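Local atomic coordinates of fatty Acyl-Adenylate Ligase (Escherichia coli, PDB entry 3PBK), a protein that belongs to the AMP-binding (ANL) superfamily and holds 5'-O-[(S)-(dodecanoyloxy)(hydroxy)phosphoryl]adenosine in a pocket of its chain. Residues A344-S348 / N385-L390; E392-R398 / H412-P418. The contacts are given in a common frame with arbitrary orientation. Residue numbers count along the deposited sequence, not the author numbering.

Contact 1 (A344-S348 / N385-L390)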
loop_
_atom_site.group_PDB
_atom_site.type_symbol
_atom_site.label_atom_id
_atom_site.label_comp_id
_atom_site.label_asym_id
_atom_site.label_seq_id
_atom_site.Cartn_x
_atom_site.Cartn_y
_atom_site.Cartn_z
ATOM N N ALA A 344 2.369 -3.982 8.482
ATOM C CA ALA A 344 1.760 -3.167 9.534
ATOM C C ALA A 344 2.743 -2.685 10.597
ATOM O O ALA A 344 3.686 -3.392 10.945
ATOM C CB ALA A 344 0.617 -3.927 10.181
ATOM N N VAL A 345 2.509 -1.482 11.116
ATOM C CA VAL A 345 3.352 -0.916 12.166
ATOM C C VAL A 345 2.513 -0.460 13.362
ATOM O O VAL A 345 2.948 -0.550 14.509
ATOM C CB VAL A 345 4.218 0.253 11.640
ATOM C CG1 VAL A 345 4.679 1.130 12.777
ATOM C CG2 VAL A 345 5.409 -0.267 10.869
ATOM N N SER A 346 1.306 0.025 13.095
ATOM C CA SER A 346 0.413 0.433 14.166
ATOM C C SER A 346 -1.024 0.522 13.704
ATOM O O SER A 346 -1.301 0.701 12.525
ATOM C CB SER A 346 0.845 1.769 14.752
ATOM O OG SER A 346 0.822 2.775 13.772
ATOM N N PHE A 347 -1.932 0.391 14.660
ATOM C CA PHE A 347 -3.358 0.429 14.404
ATOM C C PHE A 347 -3.997 1.286 15.478
ATOM O O PHE A 347 -3.567 1.260 16.625
ATOM C CB PHE A 347 -3.946 -0.979 14.485
ATOM C CG PHE A 347 -3.415 -1.932 13.442
ATOM C CD1 PHE A 347 -2.243 -2.627 13.651
ATOM C CD2 PHE A 347 -4.105 -2.145 12.260
ATOM C CE1 PHE A 347 -1.764 -3.513 12.699
ATOM C CE2 PHE A 347 -3.630 -3.034 11.302
ATOM C CZ PHE A 347 -2.457 -3.720 11.524
ATOM N N SER A 348 -5.015 2.057 15.112
ATOM C CA SER A 348 -5.786 2.794 16.102
ATOM C C SER A 348 -6.512 1.785 16.997
ATOM O O SER A 348 -6.639 0.605 16.650
ATOM C CB SER A 348 -6.775 3.741 15.425
ATOM O OG SER A 348 -7.296 4.688 16.346
ATOM N N ASN A 385 -4.797 9.830 14.582
ATOM C CA ASN A 385 -4.174 8.881 15.495
ATOM C C ASN A 385 -4.021 7.521 14.815
ATOM O O ASN A 385 -5.005 6.898 14.426
ATOM C CB ASN A 385 -5.026 8.762 16.763
ATOM C CG ASN A 385 -4.350 7.963 17.863
ATOM O OD1 ASN A 385 -3.799 6.884 17.627
ATOM N ND2 ASN A 385 -4.412 8.481 19.085
ATOM N N CYS A 386 -2.779 7.068 14.681
ATOM C CA CYS A 386 -2.484 5.826 13.974
ATOM C C CYS A 386 -2.081 4.700 14.914
ATOM O O CYS A 386 -1.551 3.690 14.475
ATOM C CB CYS A 386 -1.392 6.044 12.928
ATOM S SG CYS A 386 -1.938 6.987 11.475
ATOM N N GLY A 387 -2.327 4.871 16.206
ATOM C CA GLY A 387 -2.143 3.774 17.138
ATOM C C GLY A 387 -0.834 3.817 17.891
ATOM O O GLY A 387 -0.044 4.744 17.714
ATOM N N LYS A 388 -0.617 2.821 18.748
ATOM C CA LYS A 388 0.648 2.691 19.467
ATOM C C LYS A 388 1.439 1.515 18.916
ATOM O O LYS A 388 0.900 0.698 18.164
ATOM C CB LYS A 388 0.419 2.467 20.957
ATOM C CG LYS A 388 -0.392 3.535 21.643
ATOM C CD LYS A 388 -0.281 3.372 23.148
ATOM C CE LYS A 388 -1.279 4.233 23.883
ATOM N NZ LYS A 388 -0.938 4.263 25.331
ATOM N N ALA A 389 2.708 1.407 19.303
ATOM C CA ALA A 389 3.524 0.297 18.838
ATOM C C ALA A 389 2.868 -1.037 19.171
ATOM O O ALA A 389 2.173 -1.174 20.183
ATOM C CB ALA A 389 4.913 0.372 19.430
ATOM N N LEU A 390 3.092 -2.016 18.302
ATOM C CA LEU A 390 2.615 -3.371 18.530
ATOM C C LEU A 390 3.477 -4.095 19.566
ATOM O O LEU A 390 4.647 -3.755 19.756
ATOM C CB LEU A 390 2.650 -4.140 17.224
ATOM C CG LEU A 390 1.693 -3.627 16.164
ATOM C CD1 LEU A 390 2.124 -4.136 14.798
ATOM C CD2 LEU A 390 0.275 -4.063 16.494
HETATM O O HOH W 1 -0.807 -1.022 16.686
#
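At the margin of the large mixed sheet of this AMP-binding enzyme, a strand that carries a classic beta bulge meets the last, weakly bonded strand, and the two are joined mainly through one side chain and a water. Their end-to-end directions differ by 129°, far from a straight antiparallel pair. Ala-344 packs chiefly outside the pair, on Asn-203 and Ile-207 of helix 197-211; its O lies 4.2 Å from Leu-390 CD1. At Val-345 the chain turns a corner. Val-345 and Ser-346 both face Tyr-336 of strand 332-337, which defines the bulge, and Val-345 O approaches Leu-390 CD1 to 3.7 Å. Ser-346 makes the direct hydrogen bond: OG donates to Cys-386 O at 2.6 Å, and its p rotamer brings the hydroxyl there. That carbonyl belongs to a pocket residue, since the side chain of Cys-386 touches the bound 5'-O-[(S)-(dodecanoyloxy)(hydroxy)phosphoryl]adenosine. Phe-347 N is 3.3 Å from Cys-386 O, but the angle is too poor for a bond; the Phe-347 N-H donates instead to water 1, N to O 2.7 Å, which in turn donates to Lys-388 O at 2.8 Å. The edge of the Phe-347 ring meets Leu-390, Phe-347 CD1 to Leu-390 CD2 4.1 Å. Phe-347 O also receives a CA-H...O contact from Gly-387 CA at 2.9 Å, an approach that a CB on residue 387 would block by clashing with this oxygen. Ser-348 OG bonds to Ser-352, beyond the pair. Alongside, an Asx turn shapes the start of 385-390: Gly-387 N donates to Asn-385 OD1 at 2.9 Å.

Contact 2 (E392-R398 / H412-P418)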
loop_
_atom_site.group_PDB
_atom_site.type_symbol
_atom_site.label_atom_id
_atom_site.label_comp_id
_atom_site.label_asym_id
_atom_site.label_seq_id
_atom_site.Cartn_x
_atom_site.Cartn_y
_atom_site.Cartn_z
ATOM N N GLU A 392 6.097 -6.146 21.239
ATOM C CA GLU A 392 7.438 -6.557 20.841
ATOM C C GLU A 392 8.069 -5.691 19.752
ATOM O O GLU A 392 9.217 -5.922 19.379
ATOM C CB GLU A 392 7.473 -8.038 20.463
ATOM C CG GLU A 392 7.113 -8.967 21.625
ATOM C CD GLU A 392 7.258 -10.451 21.283
ATOM O OE1 GLU A 392 7.933 -10.767 20.272
ATOM O OE2 GLU A 392 6.708 -11.300 22.032
ATOM N N HIS A 393 7.336 -4.690 19.256
ATOM C CA HIS A 393 7.881 -3.767 18.255
ATOM C C HIS A 393 8.038 -2.394 18.845
ATOM O O HIS A 393 7.247 -1.996 19.679
ATOM C CB HIS A 393 6.965 -3.684 17.050
ATOM C CG HIS A 393 6.627 -5.015 16.482
ATOM N ND1 HIS A 393 7.246 -5.523 15.364
ATOM C CD2 HIS A 393 5.764 -5.968 16.901
ATOM C CE1 HIS A 393 6.766 -6.725 15.105
ATOM N NE2 HIS A 393 5.865 -7.020 16.024
ATOM N N GLY A 394 9.050 -1.662 18.403
ATOM C CA GLY A 394 9.271 -0.318 18.898
ATOM C C GLY A 394 9.001 0.746 17.856
ATOM O O GLY A 394 9.202 0.521 16.655
ATOM N N ILE A 395 8.519 1.902 18.308
ATOM C CA ILE A 395 8.386 3.072 17.439
ATOM C C ILE A 395 9.002 4.251 18.158
ATOM O O ILE A 395 8.641 4.547 19.284
ATOM C CB ILE A 395 6.917 3.418 17.114
ATOM C CG1 ILE A 395 6.275 2.349 16.229
ATOM C CG2 ILE A 395 6.836 4.767 16.416
ATOM C CD1 ILE A 395 4.797 2.578 16.006
ATOM N N GLU A 396 9.935 4.926 17.513
ATOM C CA GLU A 396 10.655 5.995 18.174
ATOM C C GLU A 396 10.827 7.177 17.223
ATOM O O GLU A 396 11.078 6.993 16.039
ATOM C CB GLU A 396 12.008 5.469 18.655
ATOM C CG GLU A 396 12.904 6.489 19.343
ATOM C CD GLU A 396 14.022 5.822 20.136
ATOM O OE1 GLU A 396 13.721 5.086 21.100
ATOM O OE2 GLU A 396 15.206 6.024 19.793
ATOM N N ILE A 397 10.675 8.391 17.736
ATOM C CA ILE A 397 10.833 9.565 16.893
ATOM C C ILE A 397 12.219 10.156 17.077
ATOM O O ILE A 397 12.600 10.527 18.183
ATOM C CB ILE A 397 9.758 10.631 17.179
ATOM C CG1 ILE A 397 8.357 10.030 17.025
ATOM C CG2 ILE A 397 9.934 11.825 16.254
ATOM C CD1 ILE A 397 8.026 9.599 15.612
ATOM N N ARG A 398 12.978 10.229 15.989
ATOM C CA ARG A 398 14.342 10.751 16.045
ATOM C C ARG A 398 14.554 11.938 15.132
ATOM O O ARG A 398 13.862 12.110 14.129
ATOM C CB ARG A 398 15.358 9.678 15.674
ATOM C CG ARG A 398 15.305 8.462 16.541
ATOM C CD ARG A 398 16.246 7.412 16.017
ATOM N NE ARG A 398 16.230 6.236 16.872
ATOM C CZ ARG A 398 16.843 5.103 16.578
ATOM N NH1 ARG A 398 17.515 5.002 15.435
ATOM N NH2 ARG A 398 16.775 4.081 17.426
ATOM N N HIS A 412 11.939 11.851 12.297
ATOM C CA HIS A 412 11.945 10.584 11.538
ATOM C C HIS A 412 11.341 9.436 12.339
ATOM O O HIS A 412 11.838 9.097 13.407
ATOM C CB HIS A 412 13.374 10.167 11.185
ATOM C CG HIS A 412 14.128 11.171 10.366
ATOM N ND1 HIS A 412 13.783 12.503 10.307
ATOM C CD2 HIS A 412 15.241 11.039 9.603
ATOM C CE1 HIS A 412 14.633 13.145 9.525
ATOM N NE2 HIS A 412 15.531 12.280 9.088
ATOM N N ILE A 413 10.282 8.826 11.820
ATOM C CA ILE A 413 9.677 7.664 12.459
ATOM C C ILE A 413 10.561 6.423 12.299
ATOM O O ILE A 413 10.792 5.962 11.191
ATOM C CB ILE A 413 8.323 7.370 11.829
ATOM C CG1 ILE A 413 7.389 8.557 12.004
ATOM C CG2 ILE A 413 7.719 6.147 12.442
ATOM C CD1 ILE A 413 6.085 8.409 11.233
ATOM N N CYS A 414 11.054 5.878 13.403
ATOM C CA CYS A 414 11.920 4.706 13.348
ATOM C C CYS A 414 11.258 3.497 13.986
ATOM O O CYS A 414 10.648 3.594 15.050
ATOM C CB CYS A 414 13.254 4.976 14.038
ATOM S SG CYS A 414 14.211 6.309 13.308
ATOM N N ILE A 415 11.393 2.349 13.329
ATOM C CA ILE A 415 10.730 1.129 13.761
ATOM C C ILE A 415 11.740 0.035 14.072
ATOM O O ILE A 415 12.891 0.116 13.653
ATOM C CB ILE A 415 9.750 0.625 12.690
ATOM C CG1 ILE A 415 10.451 0.485 11.337
ATOM C CG2 ILE A 415 8.573 1.568 12.569
ATOM C CD1 ILE A 415 9.585 -0.146 10.258
ATOM N N SER A 416 11.300 -0.981 14.813
ATOM C CA SER A 416 12.147 -2.107 15.169
ATOM C C SER A 416 11.293 -3.230 15.717
ATOM O O SER A 416 10.176 -3.000 16.171
ATOM C CB SER A 416 13.156 -1.703 16.235
ATOM O OG SER A 416 12.524 -1.604 17.493
ATOM N N GLY A 417 11.839 -4.444 15.696
ATOM C CA GLY A 417 11.095 -5.616 16.120
ATOM C C GLY A 417 11.057 -6.668 15.035
ATOM O O GLY A 417 11.545 -6.449 13.935
ATOM N N PRO A 418 10.440 -7.812 15.332
ATOM C CA PRO A 418 10.484 -9.041 14.529
ATOM C C PRO A 418 10.033 -8.861 13.083
ATOM O O PRO A 418 10.554 -9.546 12.196
ATOM C CB PRO A 418 9.496 -9.953 15.245
ATOM C CG PRO A 418 9.394 -9.401 16.606
ATOM C CD PRO A 418 9.511 -7.930 16.458
#
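Six backbone hydrogen bonds tie strands 394-398 and 412-416 into an antiparallel pair of the five-stranded antiparallel sheet, their axes 4.7 Å apart at closest approach and 153° between N-to-C directions. Both amides and both carbonyls are used at each hydrogen-bonded pair. Gly-394 N donates to Ser-416 O at 2.8 Å, with a weak return from Ser-416 N to Gly-394 O at 3.2 Å. Glu-396 N to Cys-414 O and Cys-414 N to Glu-396 O are each 2.9 Å; Arg-398 N to His-412 O is 3.0 Å, and His-412 N to Arg-398 O 2.7 Å. Between these pairs the backbone bonds outward: Ile-397 with Val-405, Ile-413 with Thr-442 and Asp-444, Ile-415 with Leu-440; Ile-413 O also bonds to Thr-442 OG1. Within one strand, a salt bridge joins Arg-398 NE to Glu-396 OE2 at 3.1 Å; the guanidinium lies over Cys-414 CB and forms a cation-pi contact with Trp-439. The opposite face is apolar, with Ile-397 CD1 3.8 Å from Ile-413 CG1. Past the strand ends, Pro-418 CD sits 3.6 Å from the centroid of the His-393 ring, a CH-pi contact. Backbone pairing thus fixes the register, while a mostly polar face and an aliphatic face of isoleucines give this strand pair two distinct sides.

How the contacts relate
Contact 1 is the more buried, with nine of its eleven touching residues buried against four of fourteen in contact 2. Yet contact 2 covers more area, 595 against 352 Å², partly because its segments are longer, and in keeping with its regular pairing, whereas contact 1 joins an irregular corner through a serine hydroxyl and a water. Strands 388-389 and 394-398 follow each other in the chain but belong to different sheets. The centres lie 11 Å apart, and the aliphatic face of contact 2 abuts contact 1: Val-345 CG1 approaches Ile-395 CD1 to 3.5 Å and Ile-415 CG2 to 3.9 Å. Leu-453 of strand 452-458 touches Ser-346, Ile-395 and Ile-413, so it spans both.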